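Local structure of acyl-CoA dehydrogenase (Bacillus anthracis, 3OWA) at residues 319-328 with 504-513. The protein probably oxidises acyl-CoA thioesters to enoyl-CoAs with a bound FAD cofactor, as other acyl-CoA dehydrogenases do. Residues are numbered along the deposited sequence; the frame is centred on the assembly and turned at random.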
loop_
_atom_site.group_PDB
_atom_site.type_symbol
_atom_site.label_atom_id
_atom_site.label_comp_id
_atom_site.label_asym_id
_atom_site.label_seq_id
_atom_site.Cartn_x
_atom_site.Cartn_y
_atom_site.Cartn_z
ATOM N N TYR A 319 -14.743 10.967 -0.858
ATOM C CA TYR A 319 -16.162 11.346 -0.843
ATOM C C TYR A 319 -16.956 10.148 -0.354
ATOM O O TYR A 319 -17.789 10.280 0.522
ATOM C CB TYR A 319 -16.661 11.745 -2.241
ATOM C CG TYR A 319 -18.141 12.137 -2.262
ATOM C CD1 TYR A 319 -18.564 13.373 -1.750
ATOM C CD2 TYR A 319 -19.114 11.272 -2.801
ATOM C CE1 TYR A 319 -19.928 13.734 -1.760
ATOM C CE2 TYR A 319 -20.482 11.634 -2.827
ATOM C CZ TYR A 319 -20.867 12.863 -2.306
ATOM O OH TYR A 319 -22.197 13.226 -2.324
ATOM N N ALA A 320 -16.680 8.959 -0.888
ATOM C CA ALA A 320 -17.465 7.808 -0.443
ATOM C C ALA A 320 -17.215 7.507 1.039
ATOM O O ALA A 320 -18.166 7.214 1.766
ATOM C CB ALA A 320 -17.239 6.569 -1.330
ATOM N N ALA A 321 -15.966 7.636 1.497
ATOM C CA ALA A 321 -15.646 7.409 2.914
ATOM C C ALA A 321 -16.301 8.436 3.835
ATOM O O ALA A 321 -16.867 8.095 4.885
ATOM C CB ALA A 321 -14.087 7.367 3.143
ATOM N N GLU A 322 -16.180 9.710 3.466
ATOM C CA GLU A 322 -16.769 10.772 4.251
ATOM C C GLU A 322 -18.295 10.584 4.341
ATOM O O GLU A 322 -18.865 10.706 5.428
ATOM C CB GLU A 322 -16.470 12.140 3.636
ATOM C CG GLU A 322 -17.085 13.297 4.400
ATOM C CD GLU A 322 -17.002 14.613 3.640
ATOM O OE1 GLU A 322 -17.208 14.646 2.382
ATOM O OE2 GLU A 322 -16.739 15.631 4.316
ATOM N N SER A 323 -18.937 10.277 3.212
ATOM C CA SER A 323 -20.384 10.049 3.203
ATOM C C SER A 323 -20.789 8.890 4.112
ATOM O O SER A 323 -21.726 9.011 4.902
ATOM C CB SER A 323 -20.915 9.810 1.791
ATOM O OG SER A 323 -20.457 10.809 0.891
ATOM N N SER A 324 -20.112 7.760 4.003
ATOM C CA SER A 324 -20.544 6.612 4.772
ATOM C C SER A 324 -20.223 6.727 6.290
ATOM O O SER A 324 -20.972 6.215 7.135
ATOM C CB SER A 324 -20.002 5.296 4.163
ATOM O OG SER A 324 -18.593 5.276 4.173
ATOM N N VAL A 325 -19.139 7.420 6.635
ATOM C CA VAL A 325 -18.794 7.620 8.055
ATOM C C VAL A 325 -19.811 8.533 8.760
ATOM O O VAL A 325 -20.260 8.215 9.865
ATOM C CB VAL A 325 -17.329 8.128 8.261
ATOM C CG1 VAL A 325 -17.048 8.372 9.701
ATOM C CG2 VAL A 325 -16.331 7.078 7.774
ATOM N N TYR A 326 -20.142 9.674 8.156
ATOM C CA TYR A 326 -21.086 10.600 8.786
ATOM C C TYR A 326 -22.521 10.080 8.786
ATOM O O TYR A 326 -23.297 10.437 9.652
ATOM C CB TYR A 326 -20.997 12.017 8.204
ATOM C CG TYR A 326 -19.839 12.765 8.817
ATOM C CD1 TYR A 326 -18.615 12.891 8.139
ATOM C CD2 TYR A 326 -19.943 13.284 10.106
ATOM C CE1 TYR A 326 -17.528 13.558 8.750
ATOM C CE2 TYR A 326 -18.890 13.949 10.714
ATOM C CZ TYR A 326 -17.684 14.071 10.033
ATOM O OH TYR A 326 -16.654 14.725 10.647
ATOM N N ARG A 327 -22.828 9.207 7.837
ATOM C CA ARG A 327 -24.059 8.449 7.859
ATOM C C ARG A 327 -24.125 7.659 9.156
ATOM O O ARG A 327 -25.128 7.696 9.839
ATOM C CB ARG A 327 -24.134 7.501 6.662
ATOM C CG ARG A 327 -25.342 6.563 6.676
ATOM C CD ARG A 327 -25.469 5.818 5.375
ATOM N NE ARG A 327 -26.646 4.955 5.317
ATOM C CZ ARG A 327 -26.935 4.140 4.304
ATOM N NH1 ARG A 327 -26.135 4.054 3.237
ATOM N NH2 ARG A 327 -28.032 3.401 4.366
ATOM N N THR A 328 -23.062 6.923 9.485
ATOM C CA THR A 328 -23.046 6.145 10.708
ATOM C C THR A 328 -23.173 7.038 11.955
ATOM O O THR A 328 -23.926 6.706 12.892
ATOM C CB THR A 328 -21.756 5.285 10.780
ATOM O OG1 THR A 328 -21.732 4.389 9.671
ATOM C CG2 THR A 328 -21.704 4.469 12.053
ATOM N N TYR A 504 -22.427 -0.361 1.150
ATOM C CA TYR A 504 -22.638 0.723 2.116
ATOM C C TYR A 504 -22.008 2.046 1.662
ATOM O O TYR A 504 -22.616 3.114 1.774
ATOM C CB TYR A 504 -22.100 0.320 3.514
ATOM C CG TYR A 504 -22.489 1.249 4.641
ATOM C CD1 TYR A 504 -23.836 1.547 4.896
ATOM C CD2 TYR A 504 -21.523 1.833 5.450
ATOM C CE1 TYR A 504 -24.210 2.399 5.930
ATOM C CE2 TYR A 504 -21.880 2.684 6.497
ATOM C CZ TYR A 504 -23.236 2.960 6.728
ATOM O OH TYR A 504 -23.590 3.810 7.756
ATOM N N ALA A 505 -20.788 1.988 1.161
ATOM C CA ALA A 505 -20.152 3.200 0.648
ATOM C C ALA A 505 -20.882 3.745 -0.603
ATOM O O ALA A 505 -21.110 4.962 -0.721
ATOM C CB ALA A 505 -18.681 2.922 0.335
HETATM N N MSE A 506 -21.246 2.852 -1.519
HETATM C CA MSE A 506 -21.990 3.236 -2.743
HETATM C C MSE A 506 -23.302 3.899 -2.403
HETATM O O MSE A 506 -23.603 4.967 -2.908
HETATM C CB MSE A 506 -22.298 2.016 -3.604
HETATM C CG MSE A 506 -21.125 1.454 -4.351
HETATM SE SE MSE A 506 -21.672 -0.145 -5.280
HETATM C CE MSE A 506 -22.944 0.621 -6.516
ATOM N N GLU A 507 -24.100 3.253 -1.557
ATOM C CA GLU A 507 -25.405 3.807 -1.168
ATOM C C GLU A 507 -25.275 5.150 -0.445
ATOM O O GLU A 507 -26.059 6.074 -0.675
ATOM C CB GLU A 507 -26.174 2.801 -0.307
ATOM C CG GLU A 507 -27.560 3.284 0.121
ATOM C CD GLU A 507 -28.301 2.315 1.070
ATOM O OE1 GLU A 507 -29.473 1.977 0.781
ATOM O OE2 GLU A 507 -27.732 1.895 2.111
ATOM N N SER A 508 -24.285 5.257 0.441
ATOM C CA SER A 508 -24.022 6.508 1.167
ATOM C C SER A 508 -23.699 7.645 0.209
ATOM O O SER A 508 -24.214 8.758 0.375
ATOM C CB SER A 508 -22.883 6.348 2.181
ATOM O OG SER A 508 -23.181 5.386 3.184
ATOM N N ALA A 509 -22.844 7.367 -0.776
ATOM C CA ALA A 509 -22.517 8.336 -1.806
ATOM C C ALA A 509 -23.765 8.701 -2.645
ATOM O O ALA A 509 -24.020 9.889 -2.898
ATOM C CB ALA A 509 -21.363 7.834 -2.701
ATOM N N VAL A 510 -24.543 7.695 -3.049
ATOM C CA VAL A 510 -25.744 7.947 -3.874
ATOM C C VAL A 510 -26.751 8.826 -3.137
ATOM O O VAL A 510 -27.216 9.838 -3.670
ATOM C CB VAL A 510 -26.431 6.649 -4.340
ATOM C CG1 VAL A 510 -27.777 6.967 -5.014
ATOM C CG2 VAL A 510 -25.546 5.918 -5.323
ATOM N N LEU A 511 -27.051 8.443 -1.897
ATOM C CA LEU A 511 -28.090 9.100 -1.116
ATOM C C LEU A 511 -27.679 10.498 -0.749
ATOM O O LEU A 511 -28.507 11.406 -0.782
ATOM C CB LEU A 511 -28.463 8.285 0.127
ATOM C CG LEU A 511 -29.205 6.974 -0.171
ATOM C CD1 LEU A 511 -29.453 6.178 1.113
ATOM C CD2 LEU A 511 -30.513 7.245 -0.906
ATOM N N ARG A 512 -26.395 10.685 -0.424
ATOM C CA ARG A 512 -25.896 12.027 -0.110
ATOM C C ARG A 512 -25.990 12.952 -1.322
ATOM O O ARG A 512 -26.384 14.126 -1.195
ATOM C CB ARG A 512 -24.452 11.989 0.422
ATOM C CG ARG A 512 -23.858 13.361 0.626
ATOM C CD ARG A 512 -22.437 13.270 1.105
ATOM N NE ARG A 512 -21.898 14.603 1.287
ATOM C CZ ARG A 512 -20.629 14.860 1.568
ATOM N NH1 ARG A 512 -19.762 13.849 1.718
ATOM N NH2 ARG A 512 -20.232 16.119 1.712
ATOM N N THR A 513 -25.635 12.428 -2.489
ATOM C CA THR A 513 -25.695 13.215 -3.711
ATOM C C THR A 513 -27.190 13.508 -4.074
ATOM O O THR A 513 -27.550 14.628 -4.425
ATOM C CB THR A 513 -24.931 12.515 -4.864
ATOM O OG1 THR A 513 -23.573 12.222 -4.442
ATOM C CG2 THR A 513 -24.936 13.381 -6.131
HETATM O O HOH W 1 -17.576 17.806 2.816
#
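Ser324 and Ser508 face each other where segments 319-328 and 504-513, of helices 305-336 and 490-520, cross at 88°, their axes approaching to 7.9 Å. Small residues allow this: Ser508 OG lies 3.3 Å from Ser324 CB, and Ser323 CB rests near the Ser508 carbonyl. On either side of this centre a closely similar polar cluster occurs, with the helices exchanging roles. In one, Arg327 reaches across fully extended, CG anti to the backbone N (chi1 174°), and Tyr504 CE1 sits over one face of its guanidinium, toward the rim, the two planes 35° apart. Its NH1 and NH2 both grip Glu507 OE2, at 2.9 and 2.7 Å, from above the carboxylate plane, while NH1 also donates to Ser508 OG. Tyr504 OH and Thr328 OG1 share a hydrogen bond of 2.7 Å. In the other, Tyr319 CE1 lies over a face of the Arg512 guanidinium, whose NH1 bonds Ser323 OG and, at 2.8 Å, Glu322 OE1; Tyr319 OH donates to Thr513 OG1. The second salt bridge is the looser one: Arg512 NH2 makes a weak 3.4 Å bond to Glu322 OE1, and a water that donates to Glu322 OE2 accepts only weakly from that nitrogen. Even this wetter flank is buried, with Tyr595 and Lys281 binding Glu322 and Glu31 pairing with Arg512 NE. Two helices, one from each of the chain's two acyl-CoA dehydrogenase C-terminal domain regions, thus form a pseudo-twofold, near-perpendicular helix crossing.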